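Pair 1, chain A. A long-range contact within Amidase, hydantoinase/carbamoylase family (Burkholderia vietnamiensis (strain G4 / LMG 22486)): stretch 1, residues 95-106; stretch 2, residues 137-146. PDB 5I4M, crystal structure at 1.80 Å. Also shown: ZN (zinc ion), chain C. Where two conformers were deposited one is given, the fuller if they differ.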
# COMPACT_ATOMS: atom_id res chain seq x y z
N ASP A 95 31.09 1.86 41.89
CA ASP A 95 29.74 2.38 41.86
C ASP A 95 29.64 3.73 41.15
O ASP A 95 28.63 4.42 41.28
CB ASP A 95 29.17 2.48 43.28
CG ASP A 95 30.10 3.20 44.22
OD1 ASP A 95 30.95 3.98 43.75
OD2 ASP A 95 29.97 2.98 45.45
N ALA A 96 30.67 4.11 40.40
CA ALA A 96 30.62 5.38 39.69
C ALA A 96 29.61 5.31 38.56
O ALA A 96 29.38 4.25 37.97
CB ALA A 96 32.00 5.76 39.15
N ALA A 97 28.99 6.45 38.26
CA ALA A 97 28.07 6.52 37.14
C ALA A 97 28.84 6.34 35.84
O ALA A 97 29.97 6.82 35.71
CB ALA A 97 27.33 7.86 37.15
N PRO A 98 28.27 5.65 34.86
CA PRO A 98 29.03 5.33 33.65
C PRO A 98 29.03 6.48 32.65
O PRO A 98 28.13 7.32 32.63
CB PRO A 98 28.28 4.12 33.07
CG PRO A 98 26.85 4.37 33.50
CD PRO A 98 26.96 4.97 34.89
N VAL A 99 30.07 6.50 31.82
CA VAL A 99 30.06 7.26 30.58
C VAL A 99 29.61 6.31 29.49
O VAL A 99 30.22 5.25 29.29
CB VAL A 99 31.44 7.85 30.27
CG1 VAL A 99 31.43 8.51 28.90
CG2 VAL A 99 31.83 8.87 31.35
N VAL A 100 28.52 6.64 28.81
CA VAL A 100 27.92 5.67 27.91
C VAL A 100 28.01 6.18 26.48
O VAL A 100 28.07 7.38 26.21
CB VAL A 100 26.45 5.34 28.26
CG1 VAL A 100 26.32 5.03 29.76
CG2 VAL A 100 25.54 6.45 27.84
N THR A 101 28.04 5.23 25.56
CA THR A 101 27.93 5.52 24.14
C THR A 101 27.06 4.45 23.53
O THR A 101 26.71 3.46 24.18
CB THR A 101 29.31 5.55 23.46
OG1 THR A 101 29.17 6.12 22.15
CG2 THR A 101 29.88 4.14 23.33
N GLY A 102 26.71 4.63 22.27
CA GLY A 102 25.90 3.61 21.65
C GLY A 102 24.89 4.19 20.70
O GLY A 102 24.81 5.41 20.51
N SER A 103 24.08 3.32 20.12
CA SER A 103 23.21 3.71 19.03
C SER A 103 22.24 2.56 18.79
O SER A 103 21.87 1.85 19.74
CB SER A 103 24.04 4.06 17.79
OG SER A 103 23.34 4.88 16.85
N HIS A 104 21.84 2.34 17.55
CA HIS A 104 20.87 1.29 17.25
C HIS A 104 21.43 0.33 16.21
O HIS A 104 22.18 0.71 15.32
CB HIS A 104 19.56 1.89 16.73
CG HIS A 104 19.71 2.78 15.54
ND1 HIS A 104 19.43 2.36 14.25
CD2 HIS A 104 20.11 4.07 15.43
CE1 HIS A 104 19.65 3.36 13.41
NE2 HIS A 104 20.06 4.40 14.10
N ALA A 105 21.02 -0.93 16.33
CA ALA A 105 21.40 -1.93 15.35
C ALA A 105 20.30 -2.20 14.33
O ALA A 105 20.57 -2.85 13.31
CB ALA A 105 21.78 -3.23 16.05
N ASP A 106 19.07 -1.74 14.58
CA ASP A 106 17.98 -1.95 13.63
C ASP A 106 18.10 -0.96 12.48
O ASP A 106 18.75 0.09 12.59
CB ASP A 106 16.62 -1.83 14.33
CG ASP A 106 16.35 -0.43 14.86
OD1 ASP A 106 17.03 -0.01 15.82
OD2 ASP A 106 15.42 0.24 14.34
N THR A 137 39.84 3.45 33.39
CA THR A 137 39.05 4.66 33.55
C THR A 137 38.52 4.76 34.97
O THR A 137 38.36 3.76 35.68
CB THR A 137 37.88 4.68 32.55
OG1 THR A 137 37.02 3.56 32.79
CG2 THR A 137 38.40 4.63 31.12
N GLU A 138 38.23 6.00 35.39
CA GLU A 138 37.65 6.21 36.71
C GLU A 138 36.19 5.78 36.73
O GLU A 138 35.77 4.99 37.59
CB GLU A 138 37.79 7.68 37.10
CG GLU A 138 37.36 7.99 38.53
CD GLU A 138 38.49 7.84 39.53
OE1 GLU A 138 38.33 8.35 40.67
OE2 GLU A 138 39.53 7.22 39.19
N HIS A 139 35.41 6.28 35.81
CA HIS A 139 34.03 5.86 35.63
C HIS A 139 33.98 4.61 34.75
O HIS A 139 34.78 4.47 33.83
CB HIS A 139 33.21 6.97 34.95
CG HIS A 139 33.14 8.24 35.74
ND1 HIS A 139 32.02 8.60 36.46
CD2 HIS A 139 34.04 9.24 35.91
CE1 HIS A 139 32.23 9.77 37.04
NE2 HIS A 139 33.45 10.18 36.72
N PRO A 140 33.04 3.70 35.00
CA PRO A 140 32.80 2.63 34.03
C PRO A 140 32.38 3.22 32.70
O PRO A 140 31.89 4.35 32.62
CB PRO A 140 31.68 1.81 34.67
CG PRO A 140 30.98 2.78 35.58
CD PRO A 140 32.06 3.67 36.10
N VAL A 141 32.59 2.44 31.65
CA VAL A 141 32.22 2.82 30.29
C VAL A 141 31.24 1.78 29.77
O VAL A 141 31.41 0.58 30.03
CB VAL A 141 33.47 2.92 29.39
CG1 VAL A 141 33.08 2.95 27.92
CG2 VAL A 141 34.31 4.16 29.76
N GLU A 142 30.19 2.23 29.09
CA GLU A 142 29.20 1.30 28.55
C GLU A 142 28.93 1.59 27.09
O GLU A 142 28.95 2.74 26.65
CB GLU A 142 27.87 1.39 29.32
CG GLU A 142 27.95 0.94 30.78
CD GLU A 142 26.59 0.91 31.46
OE1 GLU A 142 26.54 0.67 32.68
OE2 GLU A 142 25.57 1.13 30.77
N VAL A 143 28.68 0.53 26.32
CA VAL A 143 28.14 0.63 24.96
C VAL A 143 26.72 0.08 24.99
O VAL A 143 26.48 -0.99 25.56
CB VAL A 143 28.99 -0.16 23.95
CG1 VAL A 143 28.50 0.10 22.52
CG2 VAL A 143 30.45 0.20 24.10
N VAL A 144 25.78 0.80 24.37
CA VAL A 144 24.37 0.46 24.44
C VAL A 144 23.85 0.20 23.03
O VAL A 144 24.21 0.91 22.09
CB VAL A 144 23.55 1.57 25.13
CG1 VAL A 144 22.10 1.14 25.31
CG2 VAL A 144 24.15 1.90 26.51
N ILE A 145 23.01 -0.83 22.90
CA ILE A 145 22.11 -0.97 21.76
C ILE A 145 20.72 -0.56 22.22
O ILE A 145 20.14 -1.19 23.11
CB ILE A 145 22.08 -2.40 21.20
CG1 ILE A 145 23.47 -2.82 20.71
CG2 ILE A 145 21.05 -2.49 20.06
CD1 ILE A 145 23.63 -4.30 20.49
N TRP A 146 20.16 0.48 21.60
CA TRP A 146 18.81 0.92 21.92
C TRP A 146 17.81 0.28 20.97
O TRP A 146 18.03 0.23 19.76
CB TRP A 146 18.68 2.45 21.83
CG TRP A 146 19.61 3.19 22.74
CD1 TRP A 146 20.77 3.83 22.38
CD2 TRP A 146 19.46 3.39 24.15
NE1 TRP A 146 21.36 4.41 23.49
CE2 TRP A 146 20.57 4.16 24.59
CE3 TRP A 146 18.51 3.00 25.10
CZ2 TRP A 146 20.75 4.53 25.92
CZ3 TRP A 146 18.68 3.39 26.43
CH2 TRP A 146 19.79 4.14 26.82
ZN ZN C . 20.28 6.38 13.23
O HOH W 1 23.08 6.68 22.21
O HOH W 2 18.36 -1.34 17.72
O HOH W 3 20.03 7.23 15.23

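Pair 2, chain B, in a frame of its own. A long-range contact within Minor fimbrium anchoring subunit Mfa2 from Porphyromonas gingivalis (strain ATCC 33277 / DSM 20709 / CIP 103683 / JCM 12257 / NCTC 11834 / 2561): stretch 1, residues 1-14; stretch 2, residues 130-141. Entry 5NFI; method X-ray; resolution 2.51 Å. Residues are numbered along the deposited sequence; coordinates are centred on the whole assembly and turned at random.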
# COMPACT_ATOMS: atom_id res chain seq x y z
N CYS B 1 -31.02 23.29 8.21
CA CYS B 1 -30.22 22.82 9.33
C CYS B 1 -29.04 21.93 8.86
O CYS B 1 -29.25 20.87 8.28
CB CYS B 1 -31.09 22.04 10.32
SG CYS B 1 -32.83 22.55 10.38
N PRO B 2 -27.80 22.37 9.12
CA PRO B 2 -26.59 21.70 8.62
C PRO B 2 -26.21 20.46 9.44
O PRO B 2 -26.44 20.43 10.66
CB PRO B 2 -25.52 22.78 8.75
CG PRO B 2 -25.93 23.52 9.99
CD PRO B 2 -27.46 23.49 10.03
N ARG B 3 -25.65 19.44 8.79
CA ARG B 3 -25.29 18.19 9.47
C ARG B 3 -23.97 17.58 8.95
O ARG B 3 -23.50 17.89 7.85
CB ARG B 3 -26.42 17.16 9.32
CG ARG B 3 -27.82 17.68 9.63
CD ARG B 3 -28.67 16.58 10.20
NE ARG B 3 -28.14 16.13 11.48
CZ ARG B 3 -28.65 15.14 12.18
NH1 ARG B 3 -29.72 14.50 11.72
NH2 ARG B 3 -28.12 14.78 13.34
N GLY B 4 -23.39 16.68 9.74
CA GLY B 4 -22.14 16.06 9.38
C GLY B 4 -21.52 15.22 10.47
O GLY B 4 -22.00 15.19 11.60
N VAL B 5 -20.45 14.53 10.11
CA VAL B 5 -19.70 13.66 11.01
C VAL B 5 -18.35 14.28 11.32
O VAL B 5 -17.61 14.60 10.40
CB VAL B 5 -19.43 12.25 10.41
CG1 VAL B 5 -18.81 11.34 11.46
CG2 VAL B 5 -20.70 11.64 9.87
N TYR B 6 -18.00 14.44 12.58
CA TYR B 6 -16.62 14.79 12.89
C TYR B 6 -15.80 13.51 12.96
O TYR B 6 -16.21 12.54 13.58
CB TYR B 6 -16.51 15.58 14.19
CG TYR B 6 -17.04 16.99 14.10
CD1 TYR B 6 -16.30 18.00 13.48
CD2 TYR B 6 -18.27 17.33 14.66
CE1 TYR B 6 -16.80 19.29 13.40
CE2 TYR B 6 -18.76 18.60 14.58
CZ TYR B 6 -18.02 19.58 13.95
OH TYR B 6 -18.53 20.87 13.88
N VAL B 7 -14.65 13.51 12.30
CA VAL B 7 -13.81 12.33 12.24
C VAL B 7 -12.41 12.61 12.76
O VAL B 7 -11.77 13.60 12.37
CB VAL B 7 -13.69 11.77 10.81
CG1 VAL B 7 -12.81 10.54 10.80
CG2 VAL B 7 -15.06 11.42 10.26
N ASN B 8 -11.96 11.74 13.65
CA ASN B 8 -10.63 11.79 14.22
C ASN B 8 -9.74 10.73 13.59
O ASN B 8 -10.13 9.57 13.46
CB ASN B 8 -10.69 11.59 15.72
CG ASN B 8 -9.33 11.44 16.34
OD1 ASN B 8 -8.81 10.33 16.48
ND2 ASN B 8 -8.72 12.57 16.69
N PHE B 9 -8.53 11.12 13.20
CA PHE B 9 -7.70 10.16 12.50
C PHE B 9 -6.51 9.78 13.35
O PHE B 9 -5.78 10.65 13.85
CB PHE B 9 -7.25 10.70 11.14
CG PHE B 9 -8.38 10.88 10.16
CD1 PHE B 9 -9.07 9.78 9.67
CD2 PHE B 9 -8.74 12.14 9.72
CE1 PHE B 9 -10.10 9.94 8.76
CE2 PHE B 9 -9.77 12.31 8.80
CZ PHE B 9 -10.45 11.21 8.32
N TYR B 10 -6.36 8.46 13.52
CA TYR B 10 -5.25 7.87 14.25
C TYR B 10 -4.60 6.75 13.43
O TYR B 10 -5.03 6.44 12.32
CB TYR B 10 -5.74 7.34 15.61
CG TYR B 10 -6.69 6.16 15.60
CD1 TYR B 10 -8.03 6.32 15.29
CD2 TYR B 10 -6.25 4.88 15.93
CE1 TYR B 10 -8.92 5.25 15.31
CE2 TYR B 10 -7.12 3.79 15.93
CZ TYR B 10 -8.46 3.98 15.63
OH TYR B 10 -9.34 2.92 15.64
N SER B 11 -3.55 6.15 13.98
CA SER B 11 -2.94 4.99 13.34
C SER B 11 -2.48 4.01 14.41
O SER B 11 -1.55 4.28 15.18
CB SER B 11 -1.77 5.41 12.45
OG SER B 11 -1.31 4.31 11.68
N GLN B 12 -3.15 2.87 14.45
CA GLN B 12 -2.82 1.83 15.40
C GLN B 12 -2.83 0.52 14.66
O GLN B 12 -3.86 0.04 14.20
CB GLN B 12 -3.80 1.81 16.56
CG GLN B 12 -3.41 0.85 17.64
CD GLN B 12 -4.04 1.19 18.97
OE1 GLN B 12 -5.02 1.94 19.05
NE2 GLN B 12 -3.46 0.66 20.04
N THR B 13 -1.65 -0.06 14.55
CA THR B 13 -1.43 -1.04 13.52
C THR B 13 -2.01 -2.44 13.76
O THR B 13 -2.14 -3.18 12.77
CB THR B 13 0.05 -1.20 13.27
OG1 THR B 13 0.23 -2.02 12.12
CG2 THR B 13 0.73 -1.85 14.47
N GLU B 14 -2.35 -2.76 15.01
CA GLU B 14 -2.81 -4.09 15.50
C GLU B 14 -1.77 -4.76 16.39
O GLU B 14 -2.11 -5.47 17.32
CB GLU B 14 -3.16 -5.04 14.35
CG GLU B 14 -3.35 -6.49 14.71
CD GLU B 14 -3.76 -7.30 13.50
OE1 GLU B 14 -4.51 -6.75 12.64
OE2 GLU B 14 -3.31 -8.47 13.39
N ASP B 130 -28.60 14.05 17.92
CA ASP B 130 -27.52 15.00 18.07
C ASP B 130 -27.23 15.86 16.85
O ASP B 130 -27.23 15.38 15.72
CB ASP B 130 -26.24 14.26 18.45
CG ASP B 130 -26.32 13.59 19.80
OD1 ASP B 130 -26.73 14.26 20.77
OD2 ASP B 130 -25.99 12.39 19.90
N GLN B 131 -27.09 17.15 17.12
CA GLN B 131 -26.00 17.94 16.59
C GLN B 131 -25.42 17.49 15.27
O GLN B 131 -26.09 17.41 14.23
CB GLN B 131 -24.87 17.90 17.63
CG GLN B 131 -24.13 19.17 17.93
CD GLN B 131 -22.84 18.87 18.66
OE1 GLN B 131 -22.33 17.74 18.61
NE2 GLN B 131 -22.31 19.85 19.37
N TYR B 132 -24.13 17.22 15.36
CA TYR B 132 -23.35 16.43 14.44
C TYR B 132 -22.96 15.18 15.22
O TYR B 132 -23.06 15.17 16.45
CB TYR B 132 -22.12 17.19 13.98
CG TYR B 132 -22.36 18.59 13.50
CD1 TYR B 132 -22.46 19.65 14.40
CD2 TYR B 132 -22.48 18.87 12.14
CE1 TYR B 132 -22.68 20.94 13.96
CE2 TYR B 132 -22.69 20.16 11.70
CZ TYR B 132 -22.79 21.19 12.61
OH TYR B 132 -23.01 22.47 12.17
N ILE B 133 -22.50 14.14 14.55
CA ILE B 133 -22.00 12.98 15.26
C ILE B 133 -20.48 12.94 15.21
O ILE B 133 -19.84 13.80 14.59
CB ILE B 133 -22.57 11.67 14.70
CG1 ILE B 133 -22.08 11.43 13.28
CG2 ILE B 133 -24.09 11.71 14.72
CD1 ILE B 133 -22.81 10.30 12.60
N HIS B 134 -19.89 11.97 15.90
CA HIS B 134 -18.44 11.82 15.89
C HIS B 134 -18.05 10.39 15.64
O HIS B 134 -18.85 9.48 15.85
CB HIS B 134 -17.84 12.29 17.21
CG HIS B 134 -18.03 13.75 17.46
ND1 HIS B 134 -16.99 14.65 17.44
CD2 HIS B 134 -19.14 14.47 17.72
CE1 HIS B 134 -17.45 15.87 17.69
NE2 HIS B 134 -18.76 15.78 17.86
N THR B 135 -16.82 10.19 15.17
CA THR B 135 -16.26 8.87 14.98
C THR B 135 -14.74 8.98 14.85
O THR B 135 -14.20 10.08 14.76
CB THR B 135 -16.85 8.19 13.74
OG1 THR B 135 -16.45 6.81 13.71
CG2 THR B 135 -16.37 8.87 12.46
N ARG B 136 -14.07 7.83 14.88
CA ARG B 136 -12.63 7.73 14.68
C ARG B 136 -12.36 6.79 13.51
O ARG B 136 -13.17 5.90 13.24
CB ARG B 136 -11.92 7.20 15.93
CG ARG B 136 -12.07 8.06 17.14
CD ARG B 136 -11.46 7.44 18.39
NE ARG B 136 -10.00 7.42 18.40
CZ ARG B 136 -9.24 6.33 18.51
NH1 ARG B 136 -9.79 5.12 18.63
NH2 ARG B 136 -7.91 6.45 18.53
N ALA B 137 -11.22 6.98 12.84
CA ALA B 137 -10.80 6.10 11.76
C ALA B 137 -9.31 5.75 11.86
O ALA B 137 -8.49 6.61 12.15
CB ALA B 137 -11.09 6.74 10.42
N ASN B 138 -8.97 4.48 11.62
CA ASN B 138 -7.59 4.01 11.73
C ASN B 138 -6.87 3.97 10.38
O ASN B 138 -7.18 3.16 9.51
CB ASN B 138 -7.56 2.62 12.37
CG ASN B 138 -6.14 2.13 12.68
OD1 ASN B 138 -5.14 2.71 12.23
ND2 ASN B 138 -6.04 1.05 13.44
N LEU B 139 -5.90 4.86 10.22
CA LEU B 139 -5.14 4.93 8.99
C LEU B 139 -4.06 3.88 9.03
O LEU B 139 -3.23 3.86 9.95
CB LEU B 139 -4.53 6.32 8.79
CG LEU B 139 -5.50 7.46 8.50
CD1 LEU B 139 -4.89 8.78 8.93
CD2 LEU B 139 -5.85 7.50 7.02
N ARG B 140 -4.12 2.97 8.05
CA ARG B 140 -3.12 1.96 7.82
C ARG B 140 -2.29 2.35 6.61
O ARG B 140 -2.83 2.76 5.58
CB ARG B 140 -3.79 0.61 7.58
CG ARG B 140 -2.84 -0.50 7.12
CD ARG B 140 -1.90 -1.01 8.22
NE ARG B 140 -1.02 -2.03 7.65
CZ ARG B 140 0.31 -2.01 7.71
NH1 ARG B 140 0.94 -1.04 8.36
NH2 ARG B 140 1.01 -2.96 7.13
N GLU B 141 -0.97 2.24 6.74
CA GLU B 141 -0.08 2.56 5.63
C GLU B 141 -0.11 1.44 4.60
O GLU B 141 -0.03 0.27 4.95
CB GLU B 141 1.36 2.79 6.10
CG GLU B 141 2.24 3.24 4.96
CD GLU B 141 3.68 3.45 5.35
OE1 GLU B 141 3.97 3.31 6.57
OE2 GLU B 141 4.50 3.76 4.45

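The sharpest difference between the two pairs lies at one matched position, Gly A102 in pair 1 and Phe B9 in pair 2. At the backbone angles of Gly A102 (phi 143°, psi -179°) a CB would be jammed against the preceding carbonyl, and an ideal CB would sit 2.2 Å from Val A144 O. Phe B9, at phi -112° and psi 127°, instead carries a full aromatic side chain, with CD1 of its ring 3.7 Å from Ala B137 CB and its CB 3.8 Å from Leu B139 CD1. The bridge partners differ too, Val A144 matching Ala B137, and the larger side chain of the bridge is on the second stretch in pair 1 and on the first in pair 2.

Around this contrast the frame is common. Each pair joins two neighbouring parallel strands, with axes 4.5 Å apart at closest approach and directions 24° apart in pair 1 and 29° in pair 2; fourteen central residues superpose with an RMSD of 0.7 Å. Parallel strands bond in a staggered ladder, in which one residue uses both its N and its O to reach two residues flanking its partner. Thus Thr A101 N donates to Glu A142 O (2.9 Å) and Val A144 N to Thr A101 O (2.8 Å); at the matching Asn B8, N donates to Thr B135 O (3.0 Å) and O accepts from Ala B137 N (2.9 Å).

Within this ladder the side chains differ at most positions, although Val A100 and Val B7 match. Val A99 and Val A141 are matched by Tyr B6 and His B134, whose near-parallel rings are slid apart and barely overlap, with centroids 5.0 Å apart. The edge of Tyr B6 is also turned toward the face of Tyr B132. The residue matching Tyr B132, His A139, works through polarity: its ND1 donates to Ala A97 O at 2.8 Å, fastening the start of the ladder.

Further along, Ser A103 matches Tyr B10, but their side-chain centres lie 6.0 Å apart. The ring of Tyr B10 is sandwiched: the guanidinium of Arg B136 lies flat on one face, its CZ 3.6 Å from the ring centroid, while Asn B138 CB covers the opposite face. Asn B138 also clasps Gln B12 with two hydrogen bonds, Gln B12 N to Asn B138 OD1 (3.0 Å) and Asn B138 ND2 to Gln B12 O (2.5 Å). Its counterpart, Ile A145, is apolar and packs CG2 against Ala A105 CB at 4.1 Å, while water 2 links Ala A105 N to Trp A146 O.

The example illustrates a general principle: main-chain hydrogen bonds can preserve a strand pairing while quite different side chains fill its surfaces.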